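Local coordinates for protein alpha-galactosidase (Lactobacillus brevis, PDB 3MI6) that probably hydrolyses terminal, non-reducing alpha-D-galactose residues from alpha-galactosides such as galactose oligosaccharides, galactomannans and galactolipids, at residues 655-661 / 684-688; 629-633 / 662-666. All coordinates share one frame; numbering follows the deposited sequence.

Interaction 1: residues 655-661 / 684-688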
ATOM      1  N   GLN D 655     -15.137 -21.344 -11.573  1.00 28.51           N
ATOM      2  CA  GLN D 655     -16.190 -22.335 -11.450  1.00 29.03           C
ATOM      3  C   GLN D 655     -17.438 -21.958 -12.256  1.00 30.08           C
ATOM      4  O   GLN D 655     -17.864 -20.806 -12.245  1.00 30.52           O
ATOM      5  CB  GLN D 655     -16.560 -22.468  -9.969  1.00 26.71           C
ATOM      6  CG  GLN D 655     -17.219 -23.778  -9.590  1.00 29.93           C
ATOM      7  CD  GLN D 655     -17.602 -23.845  -8.112  1.00 30.01           C
ATOM      8  OE1 GLN D 655     -18.531 -24.558  -7.722  1.00 28.76           O
ATOM      9  NE2 GLN D 655     -16.891 -23.091  -7.291  1.00 30.71           N
ATOM     10  N   VAL D 656     -18.026 -22.927 -12.948  1.00 28.40           N
ATOM     11  CA  VAL D 656     -19.367 -22.743 -13.503  1.00 29.70           C
ATOM     12  C   VAL D 656     -20.371 -23.632 -12.769  1.00 30.40           C
ATOM     13  O   VAL D 656     -20.078 -24.801 -12.482  1.00 30.05           O
ATOM     14  CB  VAL D 656     -19.418 -23.054 -15.005  1.00 28.94           C
ATOM     15  CG1 VAL D 656     -18.709 -21.987 -15.783  1.00 29.18           C
ATOM     16  CG2 VAL D 656     -18.803 -24.409 -15.282  1.00 30.27           C
ATOM     17  N   VAL D 657     -21.540 -23.067 -12.458  1.00 27.99           N
ATOM     18  CA  VAL D 657     -22.572 -23.754 -11.684  1.00 28.83           C
ATOM     19  C   VAL D 657     -23.901 -23.754 -12.449  1.00 32.55           C
ATOM     20  O   VAL D 657     -24.299 -22.739 -13.038  1.00 31.05           O
ATOM     21  CB  VAL D 657     -22.791 -23.079 -10.292  1.00 30.63           C
ATOM     22  CG1 VAL D 657     -23.755 -23.869  -9.439  1.00 30.18           C
ATOM     23  CG2 VAL D 657     -21.474 -22.897  -9.553  1.00 31.57           C
ATOM     24  N   SER D 658     -24.581 -24.897 -12.430  1.00 32.36           N
ATOM     25  CA  SER D 658     -25.904 -25.041 -13.031  1.00 33.04           C
ATOM     26  C   SER D 658     -27.015 -24.211 -12.344  1.00 35.96           C
ATOM     27  O   SER D 658     -26.802 -23.625 -11.268  1.00 33.22           O
ATOM     28  CB  SER D 658     -26.284 -26.510 -13.035  1.00 32.90           C
ATOM     29  OG  SER D 658     -26.382 -26.971 -11.709  1.00 36.26           O
ATOM     30  N   ASP D 659     -28.187 -24.162 -12.987  1.00 36.65           N
ATOM     31  CA  ASP D 659     -29.364 -23.439 -12.476  1.00 39.40           C
ATOM     32  C   ASP D 659     -29.786 -23.921 -11.079  1.00 37.67           C
ATOM     33  O   ASP D 659     -29.987 -23.133 -10.162  1.00 34.19           O
ATOM     34  CB  ASP D 659     -30.553 -23.595 -13.449  1.00 42.11           C
ATOM     35  CG  ASP D 659     -30.532 -22.571 -14.593  1.00 54.12           C
ATOM     36  OD1 ASP D 659     -29.928 -21.489 -14.400  1.00 61.16           O
ATOM     37  OD2 ASP D 659     -31.126 -22.836 -15.675  1.00 50.62           O
ATOM     38  N   ASP D 660     -29.918 -25.234 -10.942  1.00 38.34           N
ATOM     39  CA  ASP D 660     -30.368 -25.858  -9.708  1.00 38.46           C
ATOM     40  C   ASP D 660     -29.233 -26.124  -8.727  1.00 38.65           C
ATOM     41  O   ASP D 660     -29.448 -26.732  -7.696  1.00 40.09           O
ATOM     42  CB  ASP D 660     -31.059 -27.180 -10.030  1.00 40.97           C
ATOM     43  CG  ASP D 660     -30.166 -28.121 -10.816  1.00 44.79           C
ATOM     44  OD1 ASP D 660     -29.021 -27.715 -11.121  1.00 41.89           O
ATOM     45  OD2 ASP D 660     -30.598 -29.260 -11.123  1.00 46.11           O
ATOM     46  N   GLN D 661     -28.022 -25.694  -9.062  1.00 38.89           N
ATOM     47  CA  GLN D 661     -26.870 -25.854  -8.175  1.00 37.24           C
ATOM     48  C   GLN D 661     -26.520 -27.312  -7.855  1.00 36.14           C
ATOM     49  O   GLN D 661     -25.877 -27.591  -6.858  1.00 34.19           O
ATOM     50  CB  GLN D 661     -27.095 -25.063  -6.894  1.00 34.92           C
ATOM     51  CG  GLN D 661     -27.070 -23.574  -7.125  1.00 36.63           C
ATOM     52  CD  GLN D 661     -27.712 -22.783  -6.009  1.00 42.45           C
ATOM     53  OE1 GLN D 661     -28.947 -22.708  -5.934  1.00 46.07           O
ATOM     54  NE2 GLN D 661     -26.885 -22.175  -5.132  1.00 34.93           N
ATOM     55  N   PHE D 684     -14.569 -24.026  -3.118  1.00 30.36           N
ATOM     56  CA  PHE D 684     -15.686 -23.860  -4.050  1.00 30.96           C
ATOM     57  C   PHE D 684     -16.588 -22.680  -3.650  1.00 33.10           C
ATOM     58  O   PHE D 684     -16.697 -22.331  -2.463  1.00 32.73           O
ATOM     59  CB  PHE D 684     -16.509 -25.146  -4.147  1.00 28.74           C
ATOM     60  CG  PHE D 684     -15.735 -26.322  -4.675  1.00 30.40           C
ATOM     61  CD1 PHE D 684     -14.857 -27.015  -3.857  1.00 29.01           C
ATOM     62  CD2 PHE D 684     -15.888 -26.740  -5.991  1.00 30.49           C
ATOM     63  CE1 PHE D 684     -14.147 -28.099  -4.336  1.00 28.98           C
ATOM     64  CE2 PHE D 684     -15.169 -27.817  -6.474  1.00 30.85           C
ATOM     65  CZ  PHE D 684     -14.297 -28.492  -5.653  1.00 30.57           C
ATOM     66  N   LYS D 685     -17.207 -22.058  -4.653  1.00 33.84           N
ATOM     67  CA  LYS D 685     -18.273 -21.087  -4.430  1.00 31.30           C
ATOM     68  C   LYS D 685     -19.529 -21.521  -5.199  1.00 33.86           C
ATOM     69  O   LYS D 685     -19.486 -22.408  -6.061  1.00 30.06           O
ATOM     70  CB  LYS D 685     -17.859 -19.683  -4.885  1.00 29.87           C
ATOM     71  CG  LYS D 685     -16.401 -19.313  -4.675  1.00 30.43           C
ATOM     72  CD  LYS D 685     -16.025 -19.272  -3.222  1.00 35.17           C
ATOM     73  CE  LYS D 685     -15.458 -17.934  -2.845  1.00 38.35           C
ATOM     74  NZ  LYS D 685     -14.166 -18.114  -2.139  1.00 42.07           N
ATOM     75  N   GLY D 686     -20.654 -20.897  -4.868  1.00 35.07           N
ATOM     76  CA  GLY D 686     -21.879 -21.076  -5.614  1.00 32.84           C
ATOM     77  C   GLY D 686     -22.682 -22.341  -5.386  1.00 34.07           C
ATOM     78  O   GLY D 686     -23.561 -22.654  -6.180  1.00 41.85           O
ATOM     79  N   LEU D 687     -22.420 -23.072  -4.317  1.00 33.16           N
ATOM     80  CA  LEU D 687     -23.158 -24.309  -4.089  1.00 35.13           C
ATOM     81  C   LEU D 687     -24.254 -24.141  -3.053  1.00 32.62           C
ATOM     82  O   LEU D 687     -24.302 -23.151  -2.332  1.00 32.14           O
ATOM     83  CB  LEU D 687     -22.217 -25.433  -3.646  1.00 34.02           C
ATOM     84  CG  LEU D 687     -21.112 -25.844  -4.609  1.00 34.09           C
ATOM     85  CD1 LEU D 687     -20.320 -26.951  -3.963  1.00 32.78           C
ATOM     86  CD2 LEU D 687     -21.675 -26.279  -5.956  1.00 30.10           C
ATOM     87  N   ARG D 688     -25.125 -25.133  -2.983  1.00 31.70           N
ATOM     88  CA  ARG D 688     -26.145 -25.178  -1.949  1.00 35.73           C
ATOM     89  C   ARG D 688     -25.552 -25.761  -0.668  1.00 35.12           C
ATOM     90  O   ARG D 688     -25.057 -26.881  -0.666  1.00 36.23           O
ATOM     91  CB  ARG D 688     -27.353 -26.003  -2.416  1.00 36.67           C
ATOM     92  CG  ARG D 688     -28.350 -25.237  -3.281  1.00 38.12           C
ATOM     93  CD  ARG D 688     -29.359 -26.170  -4.000  1.00 40.88           C
ATOM     94  NE  ARG D 688     -30.183 -25.426  -4.960  1.00 42.18           N
ATOM     95  CZ  ARG D 688     -31.158 -25.952  -5.702  1.00 43.71           C
ATOM     96  NH1 ARG D 688     -31.454 -27.249  -5.605  1.00 41.92           N
ATOM     97  NH2 ARG D 688     -31.830 -25.178  -6.558  1.00 41.56           N
TER
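Gln661 and Arg688 cross at about a right angle where the turn 658-661 bends over the loop 684-688. The amide and guanidinium planes stand 76° apart, and Arg688 NE donates to Gln661 OE1 over 3.1 Å. The donor stands well above the carbonyl plane instead of on a lone pair, while the aliphatic part of the arginine adds packing, its CG lying 3.7 Å from Gln661 CD. Both are long chains with a polar end, which suits a partly exposed place where the aliphatic parts pack and the ends bond. The turn joins strands 651-657 and 663-670 into a beta hairpin of the C-terminal antiparallel sheet. Asp660 OD1 accepts a 2.8 Å bond from Ser658 OG across it, and Gln661 leaves it with positive phi. Tyr693 OH ties both sides, hydrogen-bonded to Gln661 O and Arg688 N. Further back on the strand, Gln655 sends an extended chain, CG anti to its own N, to the backbone of Lys685. Its amide arrives at the edge of the buried Phe684 ring, the two planes nearly perpendicular. Between these ends, Val657 CG1 rests 3.5 Å from Gly686 O; Gly686, also with positive phi, brings bare backbone up to the valine.

Interaction 2: residues 629-633 / 662-666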
ATOM      1  N   TYR D 629     -20.861 -31.747 -21.060  1.00 34.27           N
ATOM      2  CA  TYR D 629     -21.114 -30.693 -20.104  1.00 33.65           C
ATOM      3  C   TYR D 629     -21.192 -29.344 -20.784  1.00 34.54           C
ATOM      4  O   TYR D 629     -20.840 -28.318 -20.195  1.00 34.13           O
ATOM      5  CB  TYR D 629     -20.014 -30.672 -19.030  1.00 35.94           C
ATOM      6  CG  TYR D 629     -20.011 -31.863 -18.100  1.00 36.25           C
ATOM      7  CD1 TYR D 629     -20.901 -31.938 -17.038  1.00 39.55           C
ATOM      8  CD2 TYR D 629     -19.114 -32.905 -18.273  1.00 36.86           C
ATOM      9  CE1 TYR D 629     -20.907 -33.022 -16.176  1.00 39.71           C
ATOM     10  CE2 TYR D 629     -19.113 -33.992 -17.417  1.00 39.68           C
ATOM     11  CZ  TYR D 629     -20.015 -34.042 -16.368  1.00 39.52           C
ATOM     12  OH  TYR D 629     -20.028 -35.118 -15.513  1.00 41.47           O
ATOM     13  N   ARG D 630     -21.661 -29.330 -22.023  1.00 33.87           N
ATOM     14  CA  ARG D 630     -21.625 -28.094 -22.785  1.00 34.90           C
ATOM     15  C   ARG D 630     -22.521 -27.011 -22.180  1.00 33.53           C
ATOM     16  O   ARG D 630     -22.128 -25.852 -22.119  1.00 32.35           O
ATOM     17  CB  ARG D 630     -21.970 -28.342 -24.257  1.00 40.28           C
ATOM     18  CG  ARG D 630     -21.489 -27.259 -25.221  1.00 35.83           C
ATOM     19  CD  ARG D 630     -22.425 -27.208 -26.392  1.00 37.64           C
ATOM     20  NE  ARG D 630     -21.922 -27.818 -27.623  1.00 40.55           N
ATOM     21  CZ  ARG D 630     -22.253 -29.029 -28.063  1.00 41.40           C
ATOM     22  NH1 ARG D 630     -23.068 -29.802 -27.358  1.00 41.26           N
ATOM     23  NH2 ARG D 630     -21.750 -29.473 -29.207  1.00 38.81           N
ATOM     24  N   GLN D 631     -23.707 -27.399 -21.723  1.00 33.59           N
ATOM     25  CA  GLN D 631     -24.664 -26.454 -21.151  1.00 32.70           C
ATOM     26  C   GLN D 631     -24.086 -25.767 -19.912  1.00 34.16           C
ATOM     27  O   GLN D 631     -24.279 -24.558 -19.675  1.00 32.34           O
ATOM     28  CB  GLN D 631     -25.957 -27.190 -20.807  1.00 35.80           C
ATOM     29  CG  GLN D 631     -27.136 -26.302 -20.440  1.00 39.38           C
ATOM     30  CD  GLN D 631     -27.651 -25.487 -21.610  1.00 39.44           C
ATOM     31  OE1 GLN D 631     -27.440 -25.855 -22.760  1.00 42.21           O
ATOM     32  NE2 GLN D 631     -28.328 -24.371 -21.320  1.00 36.39           N
ATOM     33  N   LEU D 632     -23.364 -26.556 -19.122  1.00 35.38           N
ATOM     34  CA  LEU D 632     -22.727 -26.072 -17.907  1.00 32.48           C
ATOM     35  C   LEU D 632     -21.588 -25.088 -18.237  1.00 30.96           C
ATOM     36  O   LEU D 632     -21.528 -23.975 -17.710  1.00 28.03           O
ATOM     37  CB  LEU D 632     -22.199 -27.275 -17.130  1.00 29.79           C
ATOM     38  CG  LEU D 632     -21.619 -27.041 -15.739  1.00 33.04           C
ATOM     39  CD1 LEU D 632     -22.560 -26.190 -14.900  1.00 31.78           C
ATOM     40  CD2 LEU D 632     -21.310 -28.361 -15.040  1.00 34.56           C
ATOM     41  N   PHE D 633     -20.703 -25.514 -19.133  1.00 31.02           N
ATOM     42  CA  PHE D 633     -19.524 -24.748 -19.511  1.00 28.96           C
ATOM     43  C   PHE D 633     -19.878 -23.425 -20.193  1.00 31.84           C
ATOM     44  O   PHE D 633     -19.392 -22.357 -19.829  1.00 31.17           O
ATOM     45  CB  PHE D 633     -18.656 -25.581 -20.443  1.00 30.14           C
ATOM     46  CG  PHE D 633     -17.680 -26.488 -19.737  1.00 29.94           C
ATOM     47  CD1 PHE D 633     -16.826 -25.996 -18.777  1.00 28.51           C
ATOM     48  CD2 PHE D 633     -17.595 -27.823 -20.070  1.00 30.12           C
ATOM     49  CE1 PHE D 633     -15.928 -26.814 -18.148  1.00 27.63           C
ATOM     50  CE2 PHE D 633     -16.697 -28.648 -19.442  1.00 30.58           C
ATOM     51  CZ  PHE D 633     -15.865 -28.143 -18.482  1.00 31.21           C
ATOM     52  N   LYS D 662     -26.936 -28.232  -8.716  1.00 39.20           N
ATOM     53  CA  LYS D 662     -26.682 -29.659  -8.521  1.00 39.50           C
ATOM     54  C   LYS D 662     -25.509 -30.168  -9.354  1.00 38.45           C
ATOM     55  O   LYS D 662     -25.093 -31.314  -9.202  1.00 39.76           O
ATOM     56  CB  LYS D 662     -27.925 -30.482  -8.866  1.00 41.42           C
ATOM     57  CG  LYS D 662     -29.076 -30.381  -7.864  1.00 42.14           C
ATOM     58  CD  LYS D 662     -30.319 -31.022  -8.472  1.00 46.23           C
ATOM     59  CE  LYS D 662     -31.575 -30.853  -7.617  1.00 51.38           C
ATOM     60  NZ  LYS D 662     -32.727 -31.516  -8.332  1.00 52.98           N
ATOM     61  N   GLN D 663     -24.986 -29.333 -10.240  1.00 33.80           N
ATOM     62  CA  GLN D 663     -23.776 -29.689 -10.954  1.00 37.58           C
ATOM     63  C   GLN D 663     -22.834 -28.507 -10.982  1.00 37.73           C
ATOM     64  O   GLN D 663     -23.281 -27.355 -10.948  1.00 38.38           O
ATOM     65  CB  GLN D 663     -24.084 -30.161 -12.379  1.00 46.29           C
ATOM     66  CG  GLN D 663     -24.801 -31.514 -12.473  1.00 50.01           C
ATOM     67  CD  GLN D 663     -24.270 -32.377 -13.625  1.00 62.92           C
ATOM     68  OE1 GLN D 663     -23.499 -33.329 -13.404  1.00 63.14           O
ATOM     69  NE2 GLN D 663     -24.672 -32.040 -14.861  1.00 61.69           N
ATOM     70  N   ALA D 664     -21.531 -28.787 -11.007  1.00 35.16           N
ATOM     71  CA  ALA D 664     -20.537 -27.722 -11.127  1.00 32.90           C
ATOM     72  C   ALA D 664     -19.232 -28.257 -11.663  1.00 33.17           C
ATOM     73  O   ALA D 664     -18.894 -29.408 -11.431  1.00 34.40           O
ATOM     74  CB  ALA D 664     -20.313 -27.020  -9.800  1.00 28.83           C
ATOM     75  N   ILE D 665     -18.512 -27.420 -12.405  1.00 32.01           N
ATOM     76  CA  ILE D 665     -17.129 -27.708 -12.728  1.00 29.59           C
ATOM     77  C   ILE D 665     -16.214 -26.567 -12.308  1.00 31.26           C
ATOM     78  O   ILE D 665     -16.396 -25.425 -12.715  1.00 32.43           O
ATOM     79  CB  ILE D 665     -16.953 -28.013 -14.197  1.00 31.99           C
ATOM     80  CG1 ILE D 665     -17.553 -29.389 -14.499  1.00 35.34           C
ATOM     81  CG2 ILE D 665     -15.484 -27.997 -14.563  1.00 31.25           C
ATOM     82  CD1 ILE D 665     -17.528 -29.782 -15.966  1.00 34.45           C
ATOM     83  N   ALA D 666     -15.239 -26.895 -11.465  1.00 32.74           N
ATOM     84  CA  ALA D 666     -14.233 -25.945 -11.001  1.00 30.52           C
ATOM     85  C   ALA D 666     -12.896 -26.264 -11.652  1.00 30.20           C
ATOM     86  O   ALA D 666     -12.658 -27.378 -12.110  1.00 29.87           O
ATOM     87  CB  ALA D 666     -14.109 -26.005  -9.485  1.00 28.54           C
TER
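Ile665 points from its strand at the short helix that follows Tyr629, and three side chains of 629-633 receive it. The side chain forks at CB. One branch, CG2, approaches the Phe633 ring, 3.8 Å from CE1. The other, CG1, lies beside the backbone N (chi1 -72°) and packs 3.9 Å from Leu632 CD2. With chi2 extended (176°), CD1 is carried on past the leucine into the angle between two rings. It sits over one face of Tyr629, 4.2 Å from the ring centroid, in a CH-pi contact, and also touches Phe633 at CZ and CE2. A branched aliphatic residue suits this place, since its two arms reach a leucine and two aromatic rings at once. At the more exposed end, Gln663 bends its chain so that OE1 comes up in plane to the edge of Tyr629, 3.8 Å from CE1; here a polar end can serve. No hydrogen bond crosses the contact. Tyr629 lies at the joint between helix 613-628 and helix 630-635, occupying the N-cap position of the latter. Phe633 also meets Phe599, edge to face, and Leu632 also reaches Val656, so helix 630-635 packs against strands 651-657 and 663-670.

Overall arrangement
Interactions 1 and 2, centres 8 Å apart, share one hairpin of the C-terminal sheet and use its two faces. Neighbouring residues of the hairpin serve opposite faces: Val656 reaches the helix side although the residues flanking it belong to interaction 1, and Ala664, between two residues of interaction 2, turns to Gln655 and Leu687. A probable hydrogen bond from Val656 N to Ile665 O, 3.0 Å, joins the strands, and another, 3.1 Å between Ser658 OG and Gln663 N, closes the turn. Interaction 2 thus connects the sheet with the short helix 630-635, which follows the last barrel strand 601-604 and helix 613-628, and interaction 1 with its own loop. Both lie away from the predicted catalytic residues Asp479 and Asp549.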